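Local structure of metallo-beta-lactamase domain-containing protein (Enterococcus faecalis, 2AZ4) at residues S275-M285 / D324-V333; L213-S221 / H382-I392. The protein is of unknown function but carries a two-zinc metallo-beta-lactamase domain and is probably a metal-dependent hydrolase, perhaps an RNA-binding exonuclease. All blocks are in the same frame, centred on the assembly; numbering follows the deposited sequence.

Contact 1: S275-M285 / D324-V333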
loop_
_atom_site.group_PDB
_atom_site.type_symbol
_atom_site.label_atom_id
_atom_site.label_comp_id
_atom_site.label_asym_id
_atom_site.label_seq_id
_atom_site.Cartn_x
_atom_site.Cartn_y
_atom_site.Cartn_z
ATOM N N SER A 275 21.567 -5.468 -10.632
ATOM C CA SER A 275 21.594 -6.855 -11.086
ATOM C C SER A 275 22.737 -7.130 -12.077
ATOM O O SER A 275 22.806 -6.474 -13.129
ATOM C CB SER A 275 20.237 -7.217 -11.715
ATOM O OG SER A 275 20.248 -8.550 -12.180
ATOM N N PRO A 276 23.656 -8.076 -11.741
ATOM C CA PRO A 276 24.721 -8.408 -12.698
ATOM C C PRO A 276 24.161 -8.904 -14.031
ATOM O O PRO A 276 24.697 -8.532 -15.087
ATOM C CB PRO A 276 25.492 -9.537 -12.002
ATOM C CG PRO A 276 25.176 -9.386 -10.550
ATOM C CD PRO A 276 23.771 -8.875 -10.504
ATOM N N ARG A 277 23.096 -9.716 -13.984
ATOM C CA ARG A 277 22.425 -10.188 -15.212
ATOM C C ARG A 277 21.442 -9.143 -15.699
ATOM O O ARG A 277 20.819 -8.455 -14.887
ATOM C CB ARG A 277 21.628 -11.476 -14.965
ATOM C CG ARG A 277 22.440 -12.708 -14.667
ATOM C CD ARG A 277 21.502 -13.864 -14.479
ATOM N NE ARG A 277 22.173 -15.069 -14.012
ATOM C CZ ARG A 277 21.724 -16.305 -14.225
ATOM N NH1 ARG A 277 20.583 -16.514 -14.886
ATOM N NH2 ARG A 277 22.413 -17.334 -13.769
ATOM N N THR A 278 21.285 -9.051 -17.021
ATOM C CA THR A 278 20.245 -8.243 -17.637
ATOM C C THR A 278 18.878 -8.629 -17.097
ATOM O O THR A 278 18.487 -9.781 -17.171
ATOM C CB THR A 278 20.203 -8.443 -19.162
ATOM O OG1 THR A 278 21.471 -8.102 -19.730
ATOM C CG2 THR A 278 19.109 -7.591 -19.789
ATOM N N VAL A 279 18.149 -7.649 -16.590
ATOM C CA VAL A 279 16.808 -7.866 -16.061
ATOM C C VAL A 279 15.767 -7.793 -17.163
ATOM O O VAL A 279 15.854 -6.924 -18.030
ATOM C CB VAL A 279 16.470 -6.818 -14.974
ATOM C CG1 VAL A 279 15.072 -7.038 -14.416
ATOM C CG2 VAL A 279 17.504 -6.896 -13.846
ATOM N N VAL A 280 14.782 -8.705 -17.102
ATOM C CA VAL A 280 13.637 -8.705 -18.022
ATOM C C VAL A 280 12.354 -8.769 -17.192
ATOM O O VAL A 280 12.163 -9.683 -16.393
ATOM C CB VAL A 280 13.701 -9.894 -19.040
ATOM C CG1 VAL A 280 12.641 -9.750 -20.115
ATOM C CG2 VAL A 280 15.066 -9.962 -19.691
ATOM N N LEU A 281 11.483 -7.797 -17.369
ATOM C CA LEU A 281 10.242 -7.756 -16.584
ATOM C C LEU A 281 9.017 -8.141 -17.436
ATOM O O LEU A 281 9.056 -8.058 -18.669
ATOM C CB LEU A 281 10.034 -6.365 -15.952
ATOM C CG LEU A 281 11.069 -5.781 -14.956
ATOM C CD1 LEU A 281 10.672 -4.413 -14.354
ATOM C CD2 LEU A 281 11.374 -6.758 -13.820
ATOM N N GLU A 282 7.937 -8.546 -16.773
ATOM C CA GLU A 282 6.664 -8.704 -17.450
ATOM C C GLU A 282 6.290 -7.322 -17.983
ATOM O O GLU A 282 6.630 -6.326 -17.366
ATOM C CB GLU A 282 5.617 -9.247 -16.464
ATOM C CG GLU A 282 4.238 -9.477 -17.079
ATOM C CD GLU A 282 3.382 -8.225 -17.000
ATOM O OE1 GLU A 282 3.668 -7.396 -16.120
ATOM O OE2 GLU A 282 2.445 -8.043 -17.810
ATOM N N ALA A 283 5.596 -7.260 -19.121
ATOM C CA ALA A 283 5.372 -5.989 -19.839
ATOM C C ALA A 283 4.690 -4.869 -19.054
ATOM O O ALA A 283 5.095 -3.697 -19.165
ATOM C CB ALA A 283 4.672 -6.225 -21.185
ATOM N N ASN A 284 3.672 -5.211 -18.268
ATOM C CA ASN A 284 2.902 -4.208 -17.511
ATOM C C ASN A 284 3.755 -3.614 -16.418
ATOM O O ASN A 284 3.631 -2.435 -16.104
ATOM C CB ASN A 284 1.599 -4.800 -16.931
ATOM C CG ASN A 284 0.569 -5.128 -18.023
ATOM O OD1 ASN A 284 -0.098 -4.248 -18.540
ATOM N ND2 ASN A 284 0.450 -6.395 -18.367
ATOM N N MET A 285 4.645 -4.422 -15.846
ATOM C CA MET A 285 5.607 -3.923 -14.866
ATOM C C MET A 285 6.635 -2.975 -15.519
ATOM O O MET A 285 6.974 -1.922 -14.950
ATOM C CB MET A 285 6.304 -5.060 -14.108
ATOM C CG MET A 285 7.088 -4.580 -12.865
ATOM S SD MET A 285 6.005 -3.916 -11.544
ATOM C CE MET A 285 6.895 -2.403 -11.197
ATOM N N ASP A 324 16.952 -19.727 -20.904
ATOM C CA ASP A 324 18.128 -19.054 -20.366
ATOM C C ASP A 324 18.691 -19.670 -19.073
ATOM O O ASP A 324 17.945 -20.098 -18.200
ATOM C CB ASP A 324 17.881 -17.557 -20.171
ATOM C CG ASP A 324 19.066 -16.872 -19.509
ATOM O OD1 ASP A 324 20.131 -16.772 -20.156
ATOM O OD2 ASP A 324 18.951 -16.486 -18.326
ATOM N N LYS A 325 20.017 -19.683 -18.968
ATOM C CA LYS A 325 20.714 -20.138 -17.774
ATOM C C LYS A 325 21.813 -19.183 -17.341
ATOM O O LYS A 325 22.416 -19.362 -16.281
ATOM C CB LYS A 325 21.315 -21.529 -18.007
ATOM C CG LYS A 325 20.276 -22.626 -18.161
ATOM C CD LYS A 325 20.902 -24.020 -18.079
ATOM C CE LYS A 325 21.201 -24.430 -16.645
ATOM N NZ LYS A 325 21.543 -25.883 -16.549
ATOM N N THR A 326 22.080 -18.156 -18.134
ATOM C CA THR A 326 23.245 -17.313 -17.853
ATOM C C THR A 326 23.028 -15.809 -17.955
ATOM O O THR A 326 23.701 -15.050 -17.254
ATOM C CB THR A 326 24.435 -17.662 -18.782
ATOM O OG1 THR A 326 24.041 -17.471 -20.148
ATOM C CG2 THR A 326 24.880 -19.108 -18.565
ATOM N N ASP A 327 22.111 -15.388 -18.823
ATOM C CA ASP A 327 22.051 -13.990 -19.268
ATOM C C ASP A 327 21.017 -13.147 -18.560
ATOM O O ASP A 327 21.218 -11.940 -18.396
ATOM C CB ASP A 327 21.784 -13.890 -20.772
ATOM C CG ASP A 327 22.978 -14.322 -21.623
ATOM O OD1 ASP A 327 23.937 -14.937 -21.118
ATOM O OD2 ASP A 327 22.938 -14.061 -22.827
ATOM N N TYR A 328 19.900 -13.757 -18.164
ATOM C CA TYR A 328 18.819 -12.961 -17.603
ATOM C C TYR A 328 18.443 -13.294 -16.170
ATOM O O TYR A 328 18.502 -14.454 -15.747
ATOM C CB TYR A 328 17.561 -13.070 -18.472
ATOM C CG TYR A 328 17.827 -12.717 -19.905
ATOM C CD1 TYR A 328 18.094 -11.395 -20.276
ATOM C CD2 TYR A 328 17.808 -13.700 -20.894
ATOM C CE1 TYR A 328 18.358 -11.059 -21.601
ATOM C CE2 TYR A 328 18.063 -13.385 -22.228
ATOM C CZ TYR A 328 18.328 -12.070 -22.567
ATOM O OH TYR A 328 18.563 -11.748 -23.864
ATOM N N LEU A 329 18.010 -12.253 -15.452
ATOM C CA LEU A 329 17.197 -12.419 -14.281
ATOM C C LEU A 329 15.834 -11.930 -14.751
ATOM O O LEU A 329 15.699 -10.772 -15.123
ATOM C CB LEU A 329 17.720 -11.557 -13.124
ATOM C CG LEU A 329 16.746 -11.425 -11.941
ATOM C CD1 LEU A 329 16.691 -12.706 -11.078
ATOM C CD2 LEU A 329 17.023 -10.201 -11.078
ATOM N N TRP A 330 14.831 -12.802 -14.769
ATOM C CA TRP A 330 13.515 -12.385 -15.264
ATOM C C TRP A 330 12.342 -12.578 -14.314
ATOM O O TRP A 330 12.365 -13.428 -13.439
ATOM C CB TRP A 330 13.204 -12.971 -16.639
ATOM C CG TRP A 330 13.161 -14.507 -16.768
ATOM C CD1 TRP A 330 14.232 -15.344 -16.926
ATOM C CD2 TRP A 330 11.987 -15.339 -16.843
ATOM N NE1 TRP A 330 13.800 -16.656 -17.067
ATOM C CE2 TRP A 330 12.428 -16.679 -17.010
ATOM C CE3 TRP A 330 10.607 -15.086 -16.756
ATOM C CZ2 TRP A 330 11.530 -17.766 -17.109
ATOM C CZ3 TRP A 330 9.699 -16.184 -16.838
ATOM C CH2 TRP A 330 10.174 -17.496 -17.031
ATOM N N GLN A 331 11.318 -11.755 -14.489
ATOM C CA GLN A 331 10.190 -11.749 -13.576
ATOM C C GLN A 331 9.198 -12.823 -14.020
ATOM O O GLN A 331 8.583 -12.709 -15.090
ATOM C CB GLN A 331 9.533 -10.363 -13.575
ATOM C CG GLN A 331 8.208 -10.254 -12.788
ATOM C CD GLN A 331 7.510 -8.906 -12.964
ATOM O OE1 GLN A 331 7.798 -8.184 -13.907
ATOM N NE2 GLN A 331 6.562 -8.573 -12.056
ATOM N N VAL A 332 9.018 -13.861 -13.213
ATOM C CA VAL A 332 8.014 -14.897 -13.556
ATOM C C VAL A 332 6.731 -14.620 -12.774
ATOM O O VAL A 332 6.778 -14.389 -11.562
ATOM C CB VAL A 332 8.540 -16.339 -13.304
ATOM C CG1 VAL A 332 9.007 -16.508 -11.854
ATOM C CG2 VAL A 332 7.490 -17.400 -13.670
ATOM N N VAL A 333 5.593 -14.622 -13.475
ATOM C CA VAL A 333 4.301 -14.258 -12.875
ATOM C C VAL A 333 3.222 -15.360 -12.938
ATOM O O VAL A 333 2.187 -15.280 -12.261
ATOM C CB VAL A 333 3.749 -12.945 -13.490
ATOM C CG1 VAL A 333 4.716 -11.790 -13.228
ATOM C CG2 VAL A 333 3.477 -13.107 -15.016
HETATM O O HOH W 1 3.826 -7.385 -12.783
#
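The guanidinium of R277 lies among carbonyls of the turn at 324-328: T326 O sits over one face, offset toward the rim, while Y328 O meets the edge in the plane of the group. That edge contact is a hydrogen bond, R277 NH1 to Y328 O at 3.1 Å, nearly straight at the hydrogen (164°), although NH1 stands above the carbonyl plane. The chain reaches this spot extended from CG to NE. D324 OD2 is a long salt-bridge partner, 3.8 Å from R277 NH1; its carboxylate is mainly occupied in folding its own turn, OD1 accepting from T326 N in an Asx turn and from D327 N, which makes it an Asx motif, and OD2 from Y328 N. R254 O takes a further hydrogen bond from R277 NH2, so backbone oxygens hold much of this buried cation. The Y328 ring has D327 CB over its centre on one face and T278 O at its edge, and V280 CG2 packs obliquely against Y328 CD1 at 3.4 Å.

Beyond R277 the strands run parallel, with T278 beside Y328 and V280 beside W330. Backbone bonds link L329 N to T278 O, V280 N to L329 O and Q331 N to V280 O. At the far end a side chain takes over the ladder: Q331, extended, brings OE1 to 2.9 Å from E282 N, while NE2 is held by N259. E282 is the N-cap of the following helix, its OE1 accepting from M285 N and its OE2 from N284 N and ND2.

These are neighbouring strands of a six-stranded parallel sheet, flanked by 298-300 beyond 278-282 and by 256-260 beyond 328-331, with L329 packing on helix 237-249.

Contact 2: L213-S221 / H382-I392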
loop_
_atom_site.group_PDB
_atom_site.type_symbol
_atom_site.label_atom_id
_atom_site.label_comp_id
_atom_site.label_asym_id
_atom_site.label_seq_id
_atom_site.Cartn_x
_atom_site.Cartn_y
_atom_site.Cartn_z
ATOM N N LEU A 213 -1.432 12.327 17.199
ATOM C CA LEU A 213 -0.741 11.473 16.248
ATOM C C LEU A 213 -1.502 10.168 16.055
ATOM O O LEU A 213 -1.498 9.306 16.937
ATOM C CB LEU A 213 0.687 11.183 16.732
ATOM C CG LEU A 213 1.567 10.269 15.852
ATOM C CD1 LEU A 213 1.717 10.899 14.501
ATOM C CD2 LEU A 213 2.950 10.083 16.482
ATOM N N MET A 214 -2.145 10.040 14.898
ATOM C CA MET A 214 -2.847 8.831 14.489
ATOM C C MET A 214 -1.864 7.941 13.723
ATOM O O MET A 214 -1.557 8.207 12.569
ATOM C CB MET A 214 -4.099 9.180 13.656
ATOM C CG MET A 214 -5.176 9.964 14.461
ATOM S SD MET A 214 -6.428 10.871 13.521
ATOM C CE MET A 214 -5.398 12.101 12.740
ATOM N N MET A 215 -1.368 6.899 14.388
ATOM C CA MET A 215 -0.217 6.126 13.915
ATOM C C MET A 215 -0.452 4.622 13.805
ATOM O O MET A 215 -0.975 3.992 14.733
ATOM C CB MET A 215 0.998 6.409 14.820
ATOM C CG MET A 215 2.254 5.560 14.539
ATOM S SD MET A 215 3.649 6.246 15.467
ATOM C CE MET A 215 4.958 5.127 14.980
ATOM N N GLU A 216 -0.018 4.049 12.677
ATOM C CA GLU A 216 -0.054 2.614 12.456
ATOM C C GLU A 216 0.760 1.811 13.481
ATOM O O GLU A 216 1.721 2.319 14.087
ATOM C CB GLU A 216 0.433 2.270 11.035
ATOM C CG GLU A 216 1.900 2.569 10.813
ATOM C CD GLU A 216 2.649 1.384 10.241
ATOM O OE1 GLU A 216 3.054 1.459 9.065
ATOM O OE2 GLU A 216 2.851 0.379 10.965
ATOM N N GLY A 217 0.332 0.566 13.687
ATOM C CA GLY A 217 1.019 -0.362 14.576
ATOM C C GLY A 217 1.007 -1.761 14.002
ATOM O O GLY A 217 0.683 -2.736 14.690
ATOM N N VAL A 218 1.378 -1.872 12.734
ATOM C CA VAL A 218 1.303 -3.159 12.043
ATOM C C VAL A 218 2.313 -4.176 12.599
ATOM O O VAL A 218 1.923 -5.293 12.994
ATOM C CB VAL A 218 1.436 -2.992 10.510
ATOM C CG1 VAL A 218 1.486 -4.346 9.820
ATOM C CG2 VAL A 218 0.278 -2.145 9.971
ATOM N N SER A 219 3.588 -3.796 12.665
ATOM C CA SER A 219 4.624 -4.771 13.006
ATOM C C SER A 219 4.464 -5.366 14.419
ATOM O O SER A 219 4.818 -6.522 14.643
ATOM C CB SER A 219 6.018 -4.198 12.840
ATOM O OG SER A 219 6.280 -3.207 13.821
ATOM N N ILE A 220 3.945 -4.580 15.360
ATOM C CA ILE A 220 3.694 -5.085 16.722
ATOM C C ILE A 220 2.437 -5.977 16.835
ATOM O O ILE A 220 2.160 -6.531 17.900
ATOM C CB ILE A 220 3.581 -3.942 17.745
ATOM C CG1 ILE A 220 2.592 -2.888 17.242
ATOM C CG2 ILE A 220 4.946 -3.359 18.058
ATOM C CD1 ILE A 220 2.113 -1.937 18.290
ATOM N N SER A 221 1.676 -6.113 15.752
ATOM C CA SER A 221 0.449 -6.906 15.773
ATOM C C SER A 221 0.700 -8.406 15.730
ATOM O O SER A 221 -0.191 -9.189 16.035
ATOM C CB SER A 221 -0.444 -6.530 14.591
ATOM O OG SER A 221 -0.897 -5.210 14.709
ATOM N N HIS A 382 6.629 -1.999 6.670
ATOM C CA HIS A 382 6.233 -1.384 7.953
ATOM C C HIS A 382 7.380 -1.203 8.927
ATOM O O HIS A 382 8.332 -1.995 8.929
ATOM C CB HIS A 382 5.103 -2.177 8.617
ATOM C CG HIS A 382 3.838 -2.172 7.822
ATOM N ND1 HIS A 382 2.950 -1.121 7.847
ATOM C CD2 HIS A 382 3.326 -3.079 6.954
ATOM C CE1 HIS A 382 1.941 -1.381 7.033
ATOM N NE2 HIS A 382 2.136 -2.569 6.492
ATOM N N ALA A 383 7.305 -0.134 9.717
ATOM C CA ALA A 383 8.352 0.182 10.693
ATOM C C ALA A 383 8.480 -1.000 11.631
ATOM O O ALA A 383 7.473 -1.511 12.102
ATOM C CB ALA A 383 7.987 1.430 11.469
ATOM N N ILE A 384 9.701 -1.462 11.877
ATOM C CA ILE A 384 9.888 -2.540 12.846
ATOM C C ILE A 384 9.525 -2.007 14.269
ATOM O O ILE A 384 9.491 -0.797 14.473
ATOM C CB ILE A 384 11.323 -3.123 12.777
ATOM C CG1 ILE A 384 12.345 -2.091 13.251
ATOM C CG2 ILE A 384 11.629 -3.593 11.350
ATOM C CD1 ILE A 384 13.827 -2.589 13.248
ATOM N N PRO A 385 9.209 -2.900 15.239
ATOM C CA PRO A 385 8.738 -2.367 16.538
ATOM C C PRO A 385 9.648 -1.267 17.113
ATOM O O PRO A 385 9.159 -0.211 17.500
ATOM C CB PRO A 385 8.708 -3.609 17.430
ATOM C CG PRO A 385 8.408 -4.739 16.465
ATOM C CD PRO A 385 9.210 -4.377 15.220
ATOM N N GLU A 386 10.960 -1.499 17.110
ATOM C CA GLU A 386 11.955 -0.491 17.491
ATOM C C GLU A 386 11.774 0.854 16.800
ATOM O O GLU A 386 11.930 1.915 17.428
ATOM C CB GLU A 386 13.356 -1.013 17.139
ATOM C CG GLU A 386 14.429 -0.663 18.119
ATOM C CD GLU A 386 15.570 -1.685 18.081
ATOM O OE1 GLU A 386 16.334 -1.713 17.081
ATOM O OE2 GLU A 386 15.691 -2.475 19.050
ATOM N N ASP A 387 11.473 0.822 15.500
ATOM C CA ASP A 387 11.420 2.054 14.719
ATOM C C ASP A 387 10.132 2.804 14.974
ATOM O O ASP A 387 10.091 4.000 14.850
ATOM C CB ASP A 387 11.646 1.767 13.221
ATOM C CG ASP A 387 13.105 1.377 12.928
ATOM O OD1 ASP A 387 13.932 1.533 13.850
ATOM O OD2 ASP A 387 13.430 0.910 11.807
ATOM N N LEU A 388 9.084 2.077 15.343
ATOM C CA LEU A 388 7.831 2.699 15.761
ATOM C C LEU A 388 8.067 3.583 16.984
ATOM O O LEU A 388 7.672 4.727 16.985
ATOM C CB LEU A 388 6.781 1.631 16.062
ATOM C CG LEU A 388 6.156 0.889 14.875
ATOM C CD1 LEU A 388 5.332 -0.304 15.343
ATOM C CD2 LEU A 388 5.310 1.824 14.001
ATOM N N ASP A 389 8.747 3.043 18.002
ATOM C CA ASP A 389 9.187 3.835 19.170
ATOM C C ASP A 389 10.091 5.002 18.800
ATOM O O ASP A 389 9.984 6.078 19.386
ATOM C CB ASP A 389 9.902 2.948 20.197
ATOM C CG ASP A 389 8.991 1.887 20.797
ATOM O OD1 ASP A 389 7.785 2.158 20.978
ATOM O OD2 ASP A 389 9.487 0.778 21.097
ATOM N N LYS A 390 10.988 4.813 17.827
ATOM C CA LYS A 390 11.848 5.914 17.419
ATOM C C LYS A 390 11.043 7.028 16.754
ATOM O O LYS A 390 11.344 8.202 16.938
ATOM C CB LYS A 390 12.986 5.449 16.504
ATOM C CG LYS A 390 14.137 4.794 17.232
ATOM C CD LYS A 390 14.948 3.855 16.322
ATOM C CE LYS A 390 15.888 2.991 17.185
ATOM N NZ LYS A 390 16.721 1.991 16.418
ATOM N N ILE A 391 10.016 6.660 15.994
ATOM C CA ILE A 391 9.209 7.666 15.296
ATOM C C ILE A 391 8.488 8.516 16.335
ATOM O O ILE A 391 8.510 9.726 16.252
ATOM C CB ILE A 391 8.226 7.024 14.282
ATOM C CG1 ILE A 391 9.014 6.510 13.060
ATOM C CG2 ILE A 391 7.132 8.021 13.873
ATOM C CD1 ILE A 391 8.255 5.492 12.156
ATOM N N ILE A 392 7.884 7.858 17.316
ATOM C CA ILE A 392 7.192 8.547 18.427
ATOM C C ILE A 392 8.173 9.439 19.187
ATOM O O ILE A 392 7.852 10.586 19.490
ATOM C CB ILE A 392 6.522 7.539 19.383
ATOM C CG1 ILE A 392 5.427 6.749 18.641
ATOM C CG2 ILE A 392 5.949 8.254 20.658
ATOM C CD1 ILE A 392 5.065 5.436 19.262
HETATM O O HOH W 2 4.810 -1.191 11.882
#
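A383 O is gripped by two donors: S219 OG, 2.7 Å away and in the carbonyl plane, and a water that also donates to E216 OE2 and accepts from S219 N. The water thus ties E216 and S219 to the turn leading into the helix. From the same carboxylate, E216 OE1 takes the hydrogen bond of H382 ND1 at 2.9 Å, straight to 166° and in the ring plane, though the carboxylate is turned 69° from the ring. V218 N donates to E216 OE2, and L190 N to OE1, so bonds to both oxygens hold the carboxylate in place. V218 CB covers one face of the imidazole in a CH-pi contact, 3.7 Å from the centroid of the H382 ring. Together, the in-plane bond and the valine over the face restrain the ring's rotation beside D189, a ligand of both zinc ions.

Further along, M215 stretches out fully, CG anti to the backbone N, and lays its methyl on the helix. M215 CE presses against L388 CD2 at a tight 3.5 Å and touches I391 CG2, while M215 SD rests on I392 CG1. I220 CG2 slides past P385 CB.

The 385-392 part of the helix runs nearly antiparallel to 213-216 (168°), a piece of strand 212-216, which lies between strands 182-186 and 399-403 in a mixed sheet of the metallo-beta-lactamase fold.

Contact 2 belongs to the zinc-bearing part of the protein: the side chain of H382 comes within about 4 Å of a zinc ion, and the side chain of V218 is about 4 Å from that of H404, a ligand of the second zinc. Contact 1 belongs to a separate parallel sheet, its centre about 35 Å from that of contact 2 and the nearest atoms about 18 Å apart. The side chain of M285 in contact 1 is about 11 Å from that of zinc ligand H94. Along the chain, contact 1 is nested inside the loop that contact 2 closes: the polypeptide leaves strand 212-216, builds the parallel sheet, then returns through H382 to the zinc site.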